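Blue-light receptor of the BLUF-family (Rhodobacter sphaeroides, PDB 2BYC) probably senses blue light through a flavin, here flavin mononucleotide, held in a BLUF domain and passes the signal on. Local coordinates at residues 41-44 with 49-52; 94-97 with 101-104; 20-25 with 71-76; 8-13 with 63-68. All blocks are in the same frame, centred on the assembly; numbering follows the deposited sequence.

Contact 1: 41-44 with 49-52; sequences GILL and HFVQ. With FMN (flavin mononucleotide), chain C.
L43 and Q52 face each other as a non-hydrogen-bonded antiparallel pair of the hairpin formed by strands 40-45 and 49-55, and Q52 carries the contact on to the flavin. Its CB lies 3.8 Å from CD1 of L43, and its CG 3.5 Å from the carbonyl O of I42. With CG anti to the backbone N (chi1 -169°) and the chain extended beyond it, the amide is carried past the leucine to the isoalloxazine edge. There CD of Q52 lies 3.7 Å from flavin N5, and NE2 donates to two flavin acceptors, N5 at 3.1 Å and O4 at 3.0 Å; both bonds are bent, as expected for one amide nitrogen serving neighbouring atoms. Q52 OE1 is hydrogen-bonded to the hydroxyl of Y10, which probably fixes which way the amide is turned. Beside Q52, the hydrogen-bonded pair L44 and V51 ties the strands: L44 N reaches V51 O at 2.7 Å, nearly straight, and V51 N returns to L44 O. Their side chains lie on the other face of the sheet, where L44 also packs on helix 120-131. On the flavin face, CD1 of L43 meets CD2 of F50 at 3.7 Å, while the flavin methyl C7M sits over one face of the F50 ring, toward its rim. A glutamine between a tyrosine and flavin N5 and O4 is the hallmark of the BLUF photoreceptor site.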
# COMPACT_ATOMS: atom_id res chain seq x y z
N GLY A 41 -1.61 -1.40 -6.22
CA GLY A 41 -1.89 -1.03 -4.85
C GLY A 41 -1.41 0.38 -4.52
O GLY A 41 -1.04 1.17 -5.46
N ILE A 42 -1.37 0.68 -3.24
CA ILE A 42 -1.11 2.02 -2.78
C ILE A 42 -0.18 1.93 -1.55
O ILE A 42 -0.26 0.99 -0.78
CB ILE A 42 -2.44 2.82 -2.44
CG1 ILE A 42 -3.38 1.96 -1.56
CG2 ILE A 42 -3.22 3.20 -3.66
CD1 ILE A 42 -4.30 2.73 -0.55
N LEU A 43 0.68 2.92 -1.39
CA LEU A 43 1.53 3.04 -0.24
C LEU A 43 1.29 4.35 0.43
O LEU A 43 1.37 5.43 -0.20
CB LEU A 43 2.90 3.02 -0.75
CG LEU A 43 4.13 3.19 0.16
CD1 LEU A 43 4.14 2.13 1.23
CD2 LEU A 43 5.41 3.24 -0.66
N LEU A 44 0.97 4.31 1.70
CA LEU A 44 0.66 5.53 2.42
C LEU A 44 1.89 5.79 3.24
O LEU A 44 2.37 4.89 3.87
CB LEU A 44 -0.62 5.39 3.30
CG LEU A 44 -1.92 5.01 2.58
CD1 LEU A 44 -1.98 3.62 2.15
CD2 LEU A 44 -3.01 5.08 3.53
N HIS A 49 5.09 6.00 9.74
CA HIS A 49 4.59 4.64 9.49
C HIS A 49 4.36 4.56 7.98
O HIS A 49 4.20 5.59 7.38
CB HIS A 49 3.26 4.46 10.16
CG HIS A 49 3.38 4.27 11.64
ND1 HIS A 49 4.03 3.18 12.19
CD2 HIS A 49 3.05 5.07 12.68
CE1 HIS A 49 4.02 3.28 13.50
NE2 HIS A 49 3.42 4.42 13.83
N PHE A 50 4.46 3.39 7.37
CA PHE A 50 3.88 3.15 6.00
C PHE A 50 2.71 2.26 6.24
O PHE A 50 2.73 1.42 7.17
CB PHE A 50 4.86 2.27 5.24
CG PHE A 50 6.09 2.96 4.74
CD1 PHE A 50 7.37 2.53 5.14
CD2 PHE A 50 6.00 4.02 3.87
CE1 PHE A 50 8.53 3.16 4.60
CE2 PHE A 50 7.15 4.65 3.38
CZ PHE A 50 8.42 4.18 3.75
N VAL A 51 1.68 2.45 5.43
CA VAL A 51 0.58 1.48 5.33
C VAL A 51 0.59 1.15 3.86
O VAL A 51 0.57 2.01 3.04
CB VAL A 51 -0.77 2.05 5.83
CG1 VAL A 51 -1.87 1.06 5.56
CG2 VAL A 51 -0.70 2.28 7.41
N GLN A 52 0.76 -0.14 3.54
CA GLN A 52 0.77 -0.58 2.15
C GLN A 52 -0.33 -1.59 1.87
O GLN A 52 -0.56 -2.47 2.67
CB GLN A 52 2.17 -1.07 1.72
CG GLN A 52 2.17 -1.25 0.24
CD GLN A 52 3.49 -1.71 -0.28
OE1 GLN A 52 4.24 -2.44 0.37
NE2 GLN A 52 3.79 -1.28 -1.47
N1 FMN C . 9.14 -3.25 -3.97
C2 FMN C . 8.26 -3.65 -4.96
O2 FMN C . 8.70 -4.22 -5.98
N3 FMN C . 6.93 -3.41 -4.86
C4 FMN C . 6.51 -2.75 -3.76
O4 FMN C . 5.34 -2.60 -3.62
C4A FMN C . 7.37 -2.34 -2.74
N5 FMN C . 6.89 -1.67 -1.63
C5A FMN C . 7.73 -1.32 -0.57
C6 FMN C . 7.25 -0.69 0.55
C7 FMN C . 8.08 -0.27 1.60
C7M FMN C . 7.48 0.29 2.90
C8 FMN C . 9.43 -0.53 1.50
C8M FMN C . 10.39 -0.17 2.62
C9 FMN C . 9.93 -1.18 0.38
C9A FMN C . 9.06 -1.58 -0.68
N10 FMN C . 9.56 -2.23 -1.83
C10 FMN C . 8.69 -2.62 -2.85
C1' FMN C . 11.01 -2.25 -2.16
C2' FMN C . 11.33 -3.73 -2.12
O2' FMN C . 11.58 -3.93 -0.76
C3' FMN C . 12.50 -4.20 -3.00
O3' FMN C . 13.69 -3.76 -2.42
C4' FMN C . 12.49 -3.75 -4.45
O4' FMN C . 11.46 -4.37 -5.25
C5' FMN C . 13.83 -4.14 -5.10
O5' FMN C . 14.80 -3.10 -5.26
P FMN C . 15.99 -3.51 -6.25
O1P FMN C . 16.93 -2.34 -6.53
O2P FMN C . 16.71 -4.63 -5.51
O3P FMN C . 15.23 -3.99 -7.47

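Contact 2: 94-97 with 101-104; sequences SMRI and KELR
R96 and E102 join across the surface by a salt bridge, linking the short strand 96-98, a parallel neighbour of strand 40-45 in the BLUF sheet, to helix 100-106. The two side chains come from opposite directions, both extended: the arginine has CG anti to its backbone N (chi1 -166°) and stays straight as far as NE, which carries the guanidinium off the strand to meet the carboxylate coming from the helix. On the strand side the packing is close. The backbone of R96 pairs with G41 and L43, its guanidinium makes a cation-pi contact with W93, and M95 beside it turns into the flavin pocket. The helix side is loose: E102, partly exposed, meets the strand through its carboxylate alone, and the contact buries just 81 Å². Losing the guanidinium to an alanine at R96 would probably leave the E102 carboxylate without its counter-charge and W93 without its cation. The planes of guanidinium and carboxylate stand 47° apart, which makes the grip a twisted one: NH2 of R96 lies 3.0 Å from E102 OE2, and NH1 donates to the syn lone pair of E102 OE1 at 3.0 Å, with OE1 tilted 27° out of the guanidinium plane.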
# COMPACT_ATOMS: atom_id res chain seq x y z
N SER A 94 0.17 0.36 -10.27
CA SER A 94 1.23 -0.53 -9.89
C SER A 94 1.65 -0.31 -8.42
O SER A 94 1.76 -1.26 -7.70
CB SER A 94 2.40 -0.28 -10.85
OG SER A 94 3.38 -1.28 -10.72
N MET A 95 1.86 0.95 -8.03
CA MET A 95 2.01 1.39 -6.62
C MET A 95 1.75 2.88 -6.76
O MET A 95 2.35 3.52 -7.56
CB MET A 95 3.40 1.02 -6.07
CG MET A 95 3.58 1.02 -4.53
SD MET A 95 2.02 0.64 -3.78
CE MET A 95 1.76 -1.10 -4.24
N ARG A 96 0.77 3.41 -6.08
CA ARG A 96 0.63 4.87 -6.06
C ARG A 96 1.12 5.27 -4.66
O ARG A 96 0.77 4.59 -3.69
CB ARG A 96 -0.81 5.31 -6.26
CG ARG A 96 -0.84 6.83 -6.57
CD ARG A 96 -2.22 7.27 -6.66
NE ARG A 96 -2.41 8.70 -6.90
CZ ARG A 96 -2.05 9.71 -6.10
NH1 ARG A 96 -1.35 9.49 -4.98
NH2 ARG A 96 -2.36 10.97 -6.44
N ILE A 97 1.98 6.26 -4.52
CA ILE A 97 2.38 6.65 -3.16
C ILE A 97 1.40 7.74 -2.80
O ILE A 97 1.02 8.57 -3.66
CB ILE A 97 3.80 7.13 -3.04
CG1 ILE A 97 4.07 7.44 -1.57
CG2 ILE A 97 4.09 8.29 -3.95
CD1 ILE A 97 5.46 7.70 -1.21
N LYS A 101 0.95 15.17 2.87
CA LYS A 101 0.03 16.22 2.39
C LYS A 101 -1.26 15.66 1.84
O LYS A 101 -2.31 16.06 2.26
CB LYS A 101 0.62 17.15 1.32
CG LYS A 101 -0.40 18.28 0.94
CD LYS A 101 0.20 19.41 0.09
CE LYS A 101 -0.69 20.66 0.16
NZ LYS A 101 -0.14 21.97 -0.50
N GLU A 102 -1.21 14.76 0.88
CA GLU A 102 -2.47 14.28 0.30
C GLU A 102 -3.28 13.42 1.24
O GLU A 102 -4.48 13.34 1.14
CB GLU A 102 -2.18 13.48 -0.97
CG GLU A 102 -3.39 13.10 -1.81
CD GLU A 102 -2.99 12.23 -3.01
OE1 GLU A 102 -1.92 11.58 -2.95
OE2 GLU A 102 -3.75 12.17 -4.02
N LEU A 103 -2.64 12.73 2.16
CA LEU A 103 -3.43 11.96 3.10
C LEU A 103 -4.14 12.94 4.03
O LEU A 103 -5.25 12.69 4.44
CB LEU A 103 -2.55 11.04 3.93
CG LEU A 103 -3.08 10.06 4.96
CD1 LEU A 103 -4.01 9.12 4.29
CD2 LEU A 103 -1.91 9.29 5.58
N ARG A 104 -3.48 14.04 4.41
CA ARG A 104 -4.14 15.11 5.20
C ARG A 104 -5.44 15.58 4.53
O ARG A 104 -6.48 15.65 5.18
CB ARG A 104 -3.19 16.31 5.42
CG ARG A 104 -2.22 16.18 6.58
CD ARG A 104 -1.26 17.41 6.62
NE ARG A 104 -0.13 17.37 5.65
CZ ARG A 104 0.57 18.44 5.19
NH1 ARG A 104 0.25 19.67 5.58
NH2 ARG A 104 1.59 18.28 4.33

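Contact 3: 20-25 with 71-76; sequences VADIVQ and DPRHQE. With FMN (flavin mononucleotide), chain C.
R73 lies against D22 and Q25 of helix 19-37, where a type I beta turn from D71 to H74 closes one end of the flavin pocket of the BLUF domain. R73 has the largest share of the buried surface. Its CD packs on CB of D22 at 4.2 Å, and NH1 lies 3.7 Å from CB of Q25, which meets the guanidinium at its edge. A bend at chi3 (-84°) folds the arginine back over its own turn, so that NE and NH2 grip the D71 carboxylate side-on while NH1 is left facing the helix. D22, second in buried area, has its OD2 hydrogen-bonded to the backbone N of D18 just ahead of the helix; its OD1 stays 5.1 Å from NH1 of R73, opposite charges near each other but not in contact. Q25, which is exposed, sets its amide so that NE2 bonds the carbonyl O of A21, from above the carbonyl plane. D71 organises the other side: its OD1 takes the backbone N of R73 at 2.8 Å, an Asx turn, as well as NE. A leucine in place of D71 would probably leave the R73 guanidinium without its charge partner and the flavin ribityl hydroxyl without its acceptor. The D71 carboxylate thus ties turn, arginine and cofactor together, its OD2 accepting from NH2 of R73 at 2.7 Å and from O2' of the flavin at 2.9 Å.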
# COMPACT_ATOMS: atom_id res chain seq x y z
N VAL A 20 13.22 11.32 0.82
CA VAL A 20 13.03 11.48 -0.61
C VAL A 20 13.80 10.41 -1.38
O VAL A 20 13.24 9.79 -2.25
CB VAL A 20 13.40 12.89 -1.09
CG1 VAL A 20 12.27 13.87 -0.74
CG2 VAL A 20 14.59 13.31 -0.41
N ALA A 21 15.06 10.19 -1.04
CA ALA A 21 15.93 9.34 -1.87
C ALA A 21 15.49 7.92 -1.68
O ALA A 21 15.51 7.12 -2.64
CB ALA A 21 17.34 9.44 -1.44
N ASP A 22 15.08 7.61 -0.46
CA ASP A 22 14.67 6.26 -0.17
C ASP A 22 13.32 5.98 -0.85
O ASP A 22 13.15 4.91 -1.42
CB ASP A 22 14.57 5.98 1.34
CG ASP A 22 15.94 5.95 2.02
OD1 ASP A 22 16.93 5.93 1.25
OD2 ASP A 22 16.04 5.92 3.30
N ILE A 23 12.35 6.90 -0.74
CA ILE A 23 11.06 6.67 -1.41
C ILE A 23 11.12 6.67 -2.94
O ILE A 23 10.40 5.90 -3.62
CB ILE A 23 9.97 7.62 -0.87
CG1 ILE A 23 9.43 7.07 0.44
CG2 ILE A 23 8.84 7.67 -1.91
CD1 ILE A 23 8.96 8.14 1.50
N VAL A 24 11.97 7.50 -3.52
CA VAL A 24 12.20 7.43 -4.98
C VAL A 24 12.69 6.05 -5.43
O VAL A 24 12.20 5.49 -6.43
CB VAL A 24 13.19 8.58 -5.46
CG1 VAL A 24 13.65 8.40 -6.88
CG2 VAL A 24 12.50 9.92 -5.35
N GLN A 25 13.64 5.48 -4.71
CA GLN A 25 14.12 4.14 -5.08
C GLN A 25 13.03 3.09 -4.87
O GLN A 25 12.91 2.15 -5.62
CB GLN A 25 15.31 3.73 -4.21
CG GLN A 25 16.59 4.61 -4.32
CD GLN A 25 17.73 4.35 -3.23
OE1 GLN A 25 18.55 3.40 -3.37
NE2 GLN A 25 17.83 5.24 -2.22
N ASP A 71 13.07 -5.83 3.71
CA ASP A 71 13.57 -4.48 3.51
C ASP A 71 13.93 -3.67 4.77
O ASP A 71 13.14 -3.49 5.69
CB ASP A 71 12.67 -3.74 2.53
CG ASP A 71 13.31 -2.46 2.00
OD1 ASP A 71 13.91 -1.72 2.79
OD2 ASP A 71 13.22 -2.18 0.80
N PRO A 72 15.18 -3.21 4.84
CA PRO A 72 15.59 -2.55 6.07
C PRO A 72 14.99 -1.15 6.28
O PRO A 72 15.19 -0.58 7.35
CB PRO A 72 17.09 -2.43 5.90
CG PRO A 72 17.45 -3.40 4.73
CD PRO A 72 16.28 -3.39 3.87
N ARG A 73 14.27 -0.60 5.29
CA ARG A 73 13.84 0.79 5.37
C ARG A 73 12.55 0.91 6.14
O ARG A 73 11.94 1.99 6.19
CB ARG A 73 13.76 1.41 3.98
CG ARG A 73 15.15 1.47 3.25
CD ARG A 73 15.00 1.88 1.82
NE ARG A 73 14.67 0.72 1.01
CZ ARG A 73 14.53 0.73 -0.30
NH1 ARG A 73 14.71 1.87 -1.01
NH2 ARG A 73 14.16 -0.38 -0.91
N HIS A 74 12.11 -0.20 6.74
CA HIS A 74 10.96 -0.15 7.69
C HIS A 74 11.06 -1.27 8.68
O HIS A 74 11.74 -2.22 8.41
CB HIS A 74 9.57 -0.17 6.99
CG HIS A 74 9.29 -1.37 6.12
ND1 HIS A 74 8.03 -1.61 5.60
CD2 HIS A 74 10.07 -2.37 5.65
CE1 HIS A 74 8.05 -2.69 4.84
NE2 HIS A 74 9.27 -3.17 4.85
N GLN A 75 10.36 -1.17 9.81
CA GLN A 75 10.42 -2.17 10.86
C GLN A 75 9.07 -2.39 11.47
O GLN A 75 8.15 -1.64 11.18
CB GLN A 75 11.32 -1.69 12.01
CG GLN A 75 11.21 -0.21 12.29
CD GLN A 75 12.38 0.37 13.13
OE1 GLN A 75 13.51 -0.17 13.15
NE2 GLN A 75 12.10 1.47 13.83
N GLU A 76 9.00 -3.39 12.35
CA GLU A 76 7.80 -3.73 13.07
C GLU A 76 6.67 -3.95 12.07
O GLU A 76 5.61 -3.39 12.19
CB GLU A 76 7.41 -2.59 13.98
CG GLU A 76 8.47 -2.27 15.06
CD GLU A 76 8.06 -1.08 15.92
OE1 GLU A 76 6.83 -0.94 16.23
OE2 GLU A 76 8.97 -0.28 16.28
N1 FMN C . 9.14 -3.25 -3.97
C2 FMN C . 8.26 -3.65 -4.96
O2 FMN C . 8.70 -4.22 -5.98
N3 FMN C . 6.93 -3.41 -4.86
C4 FMN C . 6.51 -2.75 -3.76
O4 FMN C . 5.34 -2.60 -3.62
C4A FMN C . 7.37 -2.34 -2.74
N5 FMN C . 6.89 -1.67 -1.63
C5A FMN C . 7.73 -1.32 -0.57
C6 FMN C . 7.25 -0.69 0.55
C7 FMN C . 8.08 -0.27 1.60
C7M FMN C . 7.48 0.29 2.90
C8 FMN C . 9.43 -0.53 1.50
C8M FMN C . 10.39 -0.17 2.62
C9 FMN C . 9.93 -1.18 0.38
C9A FMN C . 9.06 -1.58 -0.68
N10 FMN C . 9.56 -2.23 -1.83
C10 FMN C . 8.69 -2.62 -2.85
C1' FMN C . 11.01 -2.25 -2.16
C2' FMN C . 11.33 -3.73 -2.12
O2' FMN C . 11.58 -3.93 -0.76
C3' FMN C . 12.50 -4.20 -3.00
O3' FMN C . 13.69 -3.76 -2.42
C4' FMN C . 12.49 -3.75 -4.45
O4' FMN C . 11.46 -4.37 -5.25
C5' FMN C . 13.83 -4.14 -5.10
O5' FMN C . 14.80 -3.10 -5.26
P FMN C . 15.99 -3.51 -6.25
O1P FMN C . 16.93 -2.34 -6.53
O2P FMN C . 16.71 -4.63 -5.51
O3P FMN C . 15.23 -3.99 -7.47
O HOH W 1 17.08 3.90 -0.06

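Contact 4: 8-13 with 63-68; sequences LTYRSR and ELFRLI. With FMN (flavin mononucleotide), chain C.
L8 and Y10 of strand 5-14 pack against F65 and I68 of helix 58-69 in a buried, apolar strand-to-helix contact beside the flavin; the segment axes run 10.9 Å apart, 13° from parallel. F65 has the largest buried area, closely followed by Y10. One face of the F65 ring receives CD2 of L8 in a CH-pi contact, the methyl 4.2 Å from the centroid, and at the edge CE1 meets CD2 of Y10 at 3.5 Å. The ring planes are 40° apart, neither stacked nor edge-to-face, and the side chains run antiparallel alongside each other. In the ferredoxin-like BLUF fold the flavin lies between helices 19-37 and 58-69, the latter covering one face of the isoalloxazine. Y10 has CG between the backbone N and the carbonyl carbon (chi1 72°), a rotamer that stands the ring up toward the cofactor. Its OH, hydrogen-bonded to Q52 OE1, touches CG2 of I68 at 3.4 Å, a contact oblique to the ring, and lies as near to flavin C6. I68 lies beside this hydroxyl on the same side of the flavin, its CD1 3.7 Å from flavin N5; one turn earlier, CD1 of L64 lies 3.6 Å from flavin N3.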
# COMPACT_ATOMS: atom_id res chain seq x y z
N LEU A 8 -3.58 -7.59 0.38
CA LEU A 8 -2.95 -7.56 1.71
C LEU A 8 -2.61 -6.16 2.11
O LEU A 8 -2.15 -5.42 1.27
CB LEU A 8 -1.64 -8.37 1.65
CG LEU A 8 -0.79 -8.71 2.84
CD1 LEU A 8 -0.10 -9.93 2.27
CD2 LEU A 8 0.25 -7.60 2.97
N THR A 9 -2.83 -5.80 3.38
CA THR A 9 -2.46 -4.47 3.85
C THR A 9 -1.67 -4.72 5.12
O THR A 9 -2.11 -5.52 5.92
CB THR A 9 -3.74 -3.71 4.29
OG1 THR A 9 -4.51 -3.47 3.12
CG2 THR A 9 -3.42 -2.41 4.86
N TYR A 10 -0.52 -4.04 5.25
CA TYR A 10 0.34 -4.13 6.41
C TYR A 10 0.72 -2.71 6.80
O TYR A 10 0.58 -1.77 6.05
CB TYR A 10 1.59 -5.03 6.10
CG TYR A 10 2.55 -4.33 5.19
CD1 TYR A 10 3.34 -3.31 5.68
CD2 TYR A 10 2.70 -4.70 3.85
CE1 TYR A 10 4.18 -2.62 4.86
CE2 TYR A 10 3.57 -4.02 3.01
CZ TYR A 10 4.32 -3.01 3.54
OH TYR A 10 5.19 -2.27 2.80
N ARG A 11 1.17 -2.56 8.02
CA ARG A 11 1.61 -1.28 8.58
C ARG A 11 3.01 -1.57 9.01
O ARG A 11 3.28 -2.69 9.48
CB ARG A 11 0.78 -1.01 9.83
CG ARG A 11 0.97 0.37 10.38
CD ARG A 11 0.02 0.64 11.56
NE ARG A 11 0.46 -0.08 12.72
CZ ARG A 11 1.09 0.47 13.76
NH1 ARG A 11 1.30 1.79 13.78
NH2 ARG A 11 1.47 -0.29 14.77
N SER A 12 3.91 -0.61 8.80
CA SER A 12 5.31 -0.69 9.29
C SER A 12 5.75 0.62 9.77
O SER A 12 5.13 1.63 9.45
CB SER A 12 6.29 -1.15 8.22
OG SER A 12 6.33 -0.24 7.17
N ARG A 13 6.82 0.61 10.57
CA ARG A 13 7.50 1.83 10.97
C ARG A 13 8.55 2.20 9.98
O ARG A 13 9.41 1.40 9.62
CB ARG A 13 8.27 1.62 12.26
CG ARG A 13 7.52 2.00 13.45
CD ARG A 13 8.19 3.17 14.16
NE ARG A 13 7.19 3.82 15.02
CZ ARG A 13 7.36 5.00 15.60
NH1 ARG A 13 8.51 5.67 15.41
NH2 ARG A 13 6.37 5.51 16.33
N GLU A 63 4.93 -13.60 -2.43
CA GLU A 63 6.27 -13.36 -2.88
C GLU A 63 6.77 -11.95 -2.57
O GLU A 63 7.86 -11.75 -2.00
CB GLU A 63 6.30 -13.59 -4.37
CG GLU A 63 7.66 -13.45 -4.92
CD GLU A 63 7.76 -13.69 -6.44
OE1 GLU A 63 7.02 -13.02 -7.23
OE2 GLU A 63 8.63 -14.53 -6.84
N LEU A 64 5.92 -10.98 -2.89
CA LEU A 64 6.23 -9.61 -2.75
C LEU A 64 6.36 -9.30 -1.29
O LEU A 64 7.29 -8.63 -0.89
CB LEU A 64 5.18 -8.74 -3.44
CG LEU A 64 5.61 -7.27 -3.48
CD1 LEU A 64 7.06 -6.93 -4.12
CD2 LEU A 64 4.55 -6.35 -4.03
N PHE A 65 5.40 -9.74 -0.50
CA PHE A 65 5.42 -9.37 0.89
C PHE A 65 6.68 -9.91 1.49
O PHE A 65 7.24 -9.28 2.37
CB PHE A 65 4.16 -9.95 1.58
CG PHE A 65 4.04 -9.58 3.03
CD1 PHE A 65 4.01 -8.25 3.42
CD2 PHE A 65 3.89 -10.55 4.00
CE1 PHE A 65 3.85 -7.90 4.75
CE2 PHE A 65 3.73 -10.21 5.33
CZ PHE A 65 3.71 -8.88 5.71
N ARG A 66 7.15 -11.06 0.98
CA ARG A 66 8.35 -11.68 1.49
C ARG A 66 9.50 -10.76 1.29
O ARG A 66 10.26 -10.60 2.20
CB ARG A 66 8.71 -13.01 0.80
CG ARG A 66 7.71 -14.04 1.11
CD ARG A 66 8.08 -14.98 2.27
NE ARG A 66 7.05 -16.01 2.40
CZ ARG A 66 6.79 -16.91 1.45
NH1 ARG A 66 7.51 -16.91 0.32
NH2 ARG A 66 5.81 -17.78 1.62
N LEU A 67 9.62 -10.20 0.09
CA LEU A 67 10.70 -9.27 -0.28
C LEU A 67 10.63 -7.99 0.51
O LEU A 67 11.61 -7.52 1.07
CB LEU A 67 10.57 -8.94 -1.75
CG LEU A 67 11.44 -9.89 -2.53
CD1 LEU A 67 11.04 -9.92 -4.02
CD2 LEU A 67 12.97 -9.52 -2.26
N ILE A 68 9.45 -7.41 0.55
CA ILE A 68 9.22 -6.17 1.25
C ILE A 68 9.52 -6.29 2.77
O ILE A 68 9.97 -5.33 3.42
CB ILE A 68 7.76 -5.72 1.00
CG1 ILE A 68 7.47 -5.38 -0.48
CG2 ILE A 68 7.48 -4.51 1.75
CD1 ILE A 68 5.99 -5.13 -0.67
N1 FMN C . 9.14 -3.25 -3.97
C2 FMN C . 8.26 -3.65 -4.96
O2 FMN C . 8.70 -4.22 -5.98
N3 FMN C . 6.93 -3.41 -4.86
C4 FMN C . 6.51 -2.75 -3.76
O4 FMN C . 5.34 -2.60 -3.62
C4A FMN C . 7.37 -2.34 -2.74
N5 FMN C . 6.89 -1.67 -1.63
C5A FMN C . 7.73 -1.32 -0.57
C6 FMN C . 7.25 -0.69 0.55
C7 FMN C . 8.08 -0.27 1.60
C7M FMN C . 7.48 0.29 2.90
C8 FMN C . 9.43 -0.53 1.50
C8M FMN C . 10.39 -0.17 2.62
C9 FMN C . 9.93 -1.18 0.38
C9A FMN C . 9.06 -1.58 -0.68
N10 FMN C . 9.56 -2.23 -1.83
C10 FMN C . 8.69 -2.62 -2.85
C1' FMN C . 11.01 -2.25 -2.16
C2' FMN C . 11.33 -3.73 -2.12
O2' FMN C . 11.58 -3.93 -0.76
C3' FMN C . 12.50 -4.20 -3.00
O3' FMN C . 13.69 -3.76 -2.42
C4' FMN C . 12.49 -3.75 -4.45
O4' FMN C . 11.46 -4.37 -5.25
C5' FMN C . 13.83 -4.14 -5.10
O5' FMN C . 14.80 -3.10 -5.26
P FMN C . 15.99 -3.51 -6.25
O1P FMN C . 16.93 -2.34 -6.53
O2P FMN C . 16.71 -4.63 -5.51
O3P FMN C . 15.23 -3.99 -7.47

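Contacts 1 and 4 are core, contact 3 is partly buried and contact 2 lies at the surface. Contacts 1, 3 and 4 touch the flavin, and contact 2 reaches it through M95, which is not part of its salt bridge. Strand 5-14 of contact 4 neighbours both strand 49-55 of contact 1 and strand 74-75 of contact 3, and H74 bonds to S12 and the carbonyl O of I68. Contact 2 joins the same sheet through strand 96-98 and lies across the chain's centre from contact 4, about 17 Å between centres. Chemistry follows depth: backbone pairing, apolar side chains and one flavin-bound amide inside, a charged turn, its arginine held by D71, at the pocket's end, and a salt bridge outside.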